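PDB 1JL5: outer membrane protein YopM from Yersinia pestis, which is a type III-secreted leucine-rich repeat effector and virulence factor that probably alters host cell physiology to promote bacterial survival in host tissues. Local coordinates for residues K36-E47 with E59-D70. Sequence-based numbering, arbitrary orientation.
Sequences KTEYYNAWSEWE and EMAVSRLRDCLD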
loop_
_atom_site.group_PDB
_atom_site.type_symbol
_atom_site.label_atom_id
_atom_site.label_comp_id
_atom_site.label_asym_id
_atom_site.label_seq_id
_atom_site.Cartn_x
_atom_site.Cartn_y
_atom_site.Cartn_z
ATOM N N LYS A 36 -14.336 39.140 37.037
ATOM C CA LYS A 36 -14.383 37.732 36.689
ATOM C C LYS A 36 -15.807 37.386 36.282
ATOM O O LYS A 36 -16.036 36.686 35.293
ATOM C CB LYS A 36 -13.977 36.867 37.877
ATOM C CG LYS A 36 -12.520 36.978 38.267
ATOM C CD LYS A 36 -12.225 36.011 39.396
ATOM C CE LYS A 36 -10.797 36.125 39.874
ATOM N NZ LYS A 36 -10.555 35.184 41.007
ATOM N N THR A 37 -16.762 37.892 37.052
ATOM C CA THR A 37 -18.165 37.628 36.788
ATOM C C THR A 37 -18.543 38.007 35.373
ATOM O O THR A 37 -19.249 37.267 34.697
ATOM C CB THR A 37 -19.055 38.381 37.781
ATOM O OG1 THR A 37 -18.815 37.865 39.092
ATOM C CG2 THR A 37 -20.517 38.198 37.435
ATOM N N GLU A 38 -18.076 39.163 34.921
ATOM C CA GLU A 38 -18.379 39.575 33.567
ATOM C C GLU A 38 -17.778 38.568 32.593
ATOM O O GLU A 38 -18.411 38.195 31.613
ATOM C CB GLU A 38 -17.833 40.975 33.302
ATOM C CG GLU A 38 -18.581 42.046 34.070
ATOM C CD GLU A 38 -18.088 43.434 33.751
ATOM O OE1 GLU A 38 -16.912 43.720 34.031
ATOM O OE2 GLU A 38 -18.879 44.236 33.218
ATOM N N TYR A 39 -16.560 38.117 32.863
ATOM C CA TYR A 39 -15.943 37.130 31.984
ATOM C C TYR A 39 -16.718 35.831 32.066
ATOM O O TYR A 39 -17.091 35.259 31.044
ATOM C CB TYR A 39 -14.486 36.885 32.371
ATOM C CG TYR A 39 -13.569 37.949 31.845
ATOM C CD1 TYR A 39 -13.393 38.121 30.474
ATOM C CD2 TYR A 39 -12.903 38.811 32.709
ATOM C CE1 TYR A 39 -12.580 39.126 29.979
ATOM C CE2 TYR A 39 -12.088 39.819 32.223
ATOM C CZ TYR A 39 -11.932 39.970 30.858
ATOM O OH TYR A 39 -11.120 40.965 30.371
ATOM N N TYR A 40 -16.967 35.377 33.289
ATOM C CA TYR A 40 -17.705 34.142 33.498
ATOM C C TYR A 40 -19.012 34.165 32.749
ATOM O O TYR A 40 -19.362 33.220 32.050
ATOM C CB TYR A 40 -18.040 33.939 34.969
ATOM C CG TYR A 40 -16.866 33.777 35.888
ATOM C CD1 TYR A 40 -15.609 33.409 35.407
ATOM C CD2 TYR A 40 -17.029 33.930 37.261
ATOM C CE1 TYR A 40 -14.548 33.198 36.279
ATOM C CE2 TYR A 40 -15.986 33.722 38.133
ATOM C CZ TYR A 40 -14.749 33.355 37.643
ATOM O OH TYR A 40 -13.732 33.136 38.535
ATOM N N ASN A 41 -19.744 35.256 32.918
ATOM C CA ASN A 41 -21.038 35.392 32.285
ATOM C C ASN A 41 -20.899 35.530 30.791
ATOM O O ASN A 41 -21.704 34.994 30.040
ATOM C CB ASN A 41 -21.777 36.582 32.885
ATOM C CG ASN A 41 -22.149 36.346 34.329
ATOM O OD1 ASN A 41 -21.727 35.357 34.922
ATOM N ND2 ASN A 41 -22.935 37.245 34.902
ATOM N N ALA A 42 -19.880 36.254 30.354
ATOM C CA ALA A 42 -19.665 36.412 28.926
ATOM C C ALA A 42 -19.389 35.011 28.395
ATOM O O ALA A 42 -19.913 34.604 27.360
ATOM C CB ALA A 42 -18.473 37.323 28.668
ATOM N N TRP A 43 -18.590 34.262 29.143
ATOM C CA TRP A 43 -18.231 32.913 28.744
ATOM C C TRP A 43 -19.394 31.941 28.808
ATOM O O TRP A 43 -19.545 31.093 27.931
ATOM C CB TRP A 43 -17.069 32.417 29.595
ATOM C CG TRP A 43 -15.855 33.252 29.385
ATOM C CD1 TRP A 43 -15.569 34.003 28.283
ATOM C CD2 TRP A 43 -14.746 33.400 30.273
ATOM N NE1 TRP A 43 -14.349 34.608 28.428
ATOM C CE2 TRP A 43 -13.819 34.255 29.640
ATOM C CE3 TRP A 43 -14.441 32.893 31.538
ATOM C CZ2 TRP A 43 -12.608 34.615 30.231
ATOM C CZ3 TRP A 43 -13.236 33.250 32.126
ATOM C CH2 TRP A 43 -12.335 34.103 31.471
ATOM N N SER A 44 -20.219 32.064 29.840
ATOM C CA SER A 44 -21.367 31.185 29.963
ATOM C C SER A 44 -22.351 31.506 28.859
ATOM O O SER A 44 -23.023 30.619 28.347
ATOM C CB SER A 44 -22.018 31.352 31.331
ATOM O OG SER A 44 -21.142 30.850 32.328
ATOM N N GLU A 45 -22.430 32.778 28.486
ATOM C CA GLU A 45 -23.337 33.189 27.423
ATOM C C GLU A 45 -22.814 32.564 26.137
ATOM O O GLU A 45 -23.564 31.994 25.344
ATOM C CB GLU A 45 -23.352 34.710 27.302
ATOM C CG GLU A 45 -24.339 35.254 26.281
ATOM C CD GLU A 45 -25.744 34.701 26.471
ATOM O OE1 GLU A 45 -26.161 34.497 27.633
ATOM O OE2 GLU A 45 -26.437 34.481 25.451
ATOM N N TRP A 46 -21.509 32.682 25.942
ATOM C CA TRP A 46 -20.866 32.121 24.772
ATOM C C TRP A 46 -21.115 30.618 24.794
ATOM O O TRP A 46 -21.467 30.019 23.783
ATOM C CB TRP A 46 -19.373 32.407 24.823
ATOM C CG TRP A 46 -18.591 31.616 23.850
ATOM C CD1 TRP A 46 -18.492 31.827 22.505
ATOM C CD2 TRP A 46 -17.792 30.473 24.139
ATOM N NE1 TRP A 46 -17.678 30.884 21.940
ATOM C CE2 TRP A 46 -17.235 30.035 22.921
ATOM C CE3 TRP A 46 -17.493 29.769 25.315
ATOM C CZ2 TRP A 46 -16.389 28.930 22.842
ATOM C CZ3 TRP A 46 -16.650 28.668 25.236
ATOM C CH2 TRP A 46 -16.111 28.259 24.006
ATOM N N GLU A 47 -20.942 30.014 25.959
ATOM C CA GLU A 47 -21.163 28.590 26.085
ATOM C C GLU A 47 -22.575 28.218 25.663
ATOM O O GLU A 47 -22.765 27.268 24.906
ATOM C CB GLU A 47 -20.943 28.150 27.519
ATOM C CG GLU A 47 -21.027 26.659 27.696
ATOM C CD GLU A 47 -20.853 26.268 29.130
ATOM O OE1 GLU A 47 -20.166 27.009 29.859
ATOM O OE2 GLU A 47 -21.389 25.217 29.530
ATOM N N GLU A 59 -18.289 24.128 27.300
ATOM C CA GLU A 59 -18.267 23.975 28.744
ATOM C C GLU A 59 -16.828 23.806 29.191
ATOM O O GLU A 59 -16.378 24.459 30.130
ATOM C CB GLU A 59 -19.080 22.764 29.184
ATOM C CG GLU A 59 -19.002 22.532 30.680
ATOM C CD GLU A 59 -19.960 21.464 31.142
ATOM O OE1 GLU A 59 -21.141 21.541 30.756
ATOM O OE2 GLU A 59 -19.543 20.554 31.893
ATOM N N MET A 60 -16.105 22.925 28.509
ATOM C CA MET A 60 -14.708 22.693 28.839
ATOM C C MET A 60 -13.944 23.979 28.576
ATOM O O MET A 60 -13.090 24.381 29.364
ATOM C CB MET A 60 -14.129 21.573 27.978
ATOM C CG MET A 60 -12.642 21.334 28.211
ATOM S SD MET A 60 -12.280 20.673 29.851
ATOM C CE MET A 60 -11.875 22.149 30.767
ATOM N N ALA A 61 -14.256 24.621 27.457
ATOM C CA ALA A 61 -13.598 25.866 27.106
ATOM C C ALA A 61 -13.828 26.881 28.218
ATOM O O ALA A 61 -12.884 27.486 28.721
ATOM C CB ALA A 61 -14.144 26.393 25.792
ATOM N N VAL A 62 -15.086 27.061 28.604
ATOM C CA VAL A 62 -15.409 28.005 29.665
ATOM C C VAL A 62 -14.628 27.624 30.904
ATOM O O VAL A 62 -14.077 28.475 31.592
ATOM C CB VAL A 62 -16.905 28.000 29.995
ATOM C CG1 VAL A 62 -17.161 28.839 31.234
ATOM C CG2 VAL A 62 -17.691 28.548 28.816
ATOM N N SER A 63 -14.576 26.330 31.178
ATOM C CA SER A 63 -13.839 25.843 32.328
ATOM C C SER A 63 -12.379 26.265 32.203
ATOM O O SER A 63 -11.765 26.705 33.173
ATOM C CB SER A 63 -13.936 24.322 32.404
ATOM O OG SER A 63 -13.168 23.833 33.485
ATOM N N ARG A 64 -11.828 26.131 30.998
ATOM C CA ARG A 64 -10.438 26.503 30.745
ATOM C C ARG A 64 -10.323 28.012 30.888
ATOM O O ARG A 64 -9.394 28.527 31.505
ATOM C CB ARG A 64 -10.022 26.110 29.325
ATOM C CG ARG A 64 -10.230 24.645 28.956
ATOM C CD ARG A 64 -9.141 23.756 29.511
ATOM N NE ARG A 64 -9.334 22.360 29.119
ATOM C CZ ARG A 64 -9.211 21.898 27.878
ATOM N NH1 ARG A 64 -8.885 22.715 26.886
ATOM N NH2 ARG A 64 -9.424 20.611 27.627
ATOM N N LEU A 65 -11.280 28.717 30.299
ATOM C CA LEU A 65 -11.301 30.170 30.349
ATOM C C LEU A 65 -11.305 30.652 31.789
ATOM O O LEU A 65 -10.498 31.494 32.180
ATOM C CB LEU A 65 -12.540 30.690 29.628
ATOM C CG LEU A 65 -12.467 30.611 28.106
ATOM C CD1 LEU A 65 -13.856 30.680 27.510
ATOM C CD2 LEU A 65 -11.586 31.745 27.598
ATOM N N ARG A 66 -12.223 30.106 32.572
ATOM C CA ARG A 66 -12.352 30.480 33.969
ATOM C C ARG A 66 -11.069 30.182 34.717
ATOM O O ARG A 66 -10.527 31.047 35.406
ATOM C CB ARG A 66 -13.513 29.722 34.607
ATOM C CG ARG A 66 -14.849 29.991 33.953
ATOM C CD ARG A 66 -15.929 29.218 34.662
ATOM N NE ARG A 66 -15.985 29.600 36.067
ATOM C CZ ARG A 66 -16.979 30.291 36.612
ATOM N NH1 ARG A 66 -18.011 30.673 35.871
ATOM N NH2 ARG A 66 -16.934 30.602 37.896
ATOM N N ASP A 67 -10.583 28.952 34.583
ATOM C CA ASP A 67 -9.361 28.563 35.261
ATOM C C ASP A 67 -8.250 29.520 34.871
ATOM O O ASP A 67 -7.483 29.984 35.713
ATOM C CB ASP A 67 -8.966 27.139 34.886
ATOM C CG ASP A 67 -7.827 26.626 35.732
ATOM O OD1 ASP A 67 -8.006 26.558 36.967
ATOM O OD2 ASP A 67 -6.756 26.301 35.173
ATOM N N CYS A 68 -8.175 29.823 33.583
ATOM C CA CYS A 68 -7.160 30.732 33.095
ATOM C C CYS A 68 -7.323 32.087 33.760
ATOM O O CYS A 68 -6.364 32.668 34.267
ATOM C CB CYS A 68 -7.275 30.892 31.587
ATOM S SG CYS A 68 -6.118 32.087 30.947
ATOM N N LEU A 69 -8.552 32.589 33.747
ATOM C CA LEU A 69 -8.855 33.874 34.350
ATOM C C LEU A 69 -8.512 33.854 35.833
ATOM O O LEU A 69 -7.795 34.724 36.323
ATOM C CB LEU A 69 -10.337 34.191 34.176
ATOM C CG LEU A 69 -10.790 35.587 34.602
ATOM C CD1 LEU A 69 -10.146 36.627 33.703
ATOM C CD2 LEU A 69 -12.300 35.676 34.519
ATOM N N ASP A 70 -9.024 32.850 36.539
ATOM C CA ASP A 70 -8.799 32.714 37.974
ATOM C C ASP A 70 -7.332 32.554 38.329
ATOM O O ASP A 70 -6.826 33.231 39.223
ATOM C CB ASP A 70 -9.592 31.525 38.522
ATOM C CG ASP A 70 -11.076 31.643 38.239
ATOM O OD1 ASP A 70 -11.523 32.767 37.933
ATOM O OD2 ASP A 70 -11.790 30.623 38.325
HETATM O O HOH W 1 -7.902 35.388 40.427
HETATM O O HOH W 2 -18.468 31.076 33.142
#
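The phenol of Tyr40 and the carboxylate of Asp70 meet in a hydrogen bond, Tyr40 OH to Asp70 OD1, across the antiparallel helical hairpin that caps the N-terminal end of the YopM repeat solenoid; it is modelled at 2.3 Å, shorter than expected, so its exact length is doubtful. The carboxylate stands nearly upright to the ring, and OD1 arrives at the ring edge. Over one face of the same ring lies the guanidinium of Arg66, whose CZ is 3.5 Å from the Tyr40 ring centroid in a cation-pi stack with the planes 16° apart. A bend in the arginine chain at chi3 folds the group back over the phenol. A water that accepts from Arg66 NH1 and donates to Tyr40 O ties the guanidinium to the backbone of the residue it stacks on. A second water joins Lys36 NZ to Asp70 O.

Deeper between the helices, whose axes approach to 9.3 Å at 167°, Trp43 is a knob among Val62, Leu65, Arg66 and Leu69. Leu65 CB sits over the six-membered ring of Trp43 in a CH-pi contact, 3.5 Å from its centroid, while Leu69 CB meets the indole edge at Trp43 CH2. Leu69 returns the interlock by entering the hole formed by Lys36, Tyr39, Tyr40 and Trp43; with its CG anti to the backbone N (chi1 -173°), Leu69 CD2 packs 3.3 Å from Tyr39 CB, the two side chains crossing at about a right angle. The indole nitrogens of Trp43 and Trp46 bond to Glu88 O and Ser85 OG, and Leu65 touches Leu76 of strand 75-77, so the hairpin is joined directly to the first turns of the solenoid. Toward the interhelical connection, the Trp46 ring presents its edge to Ala61 and Val62, with Trp46 CH2 3.2 Å from Ala61 CB, and the extended Glu47 chain brings OE1 to 3.1 Å from Val62 CG2.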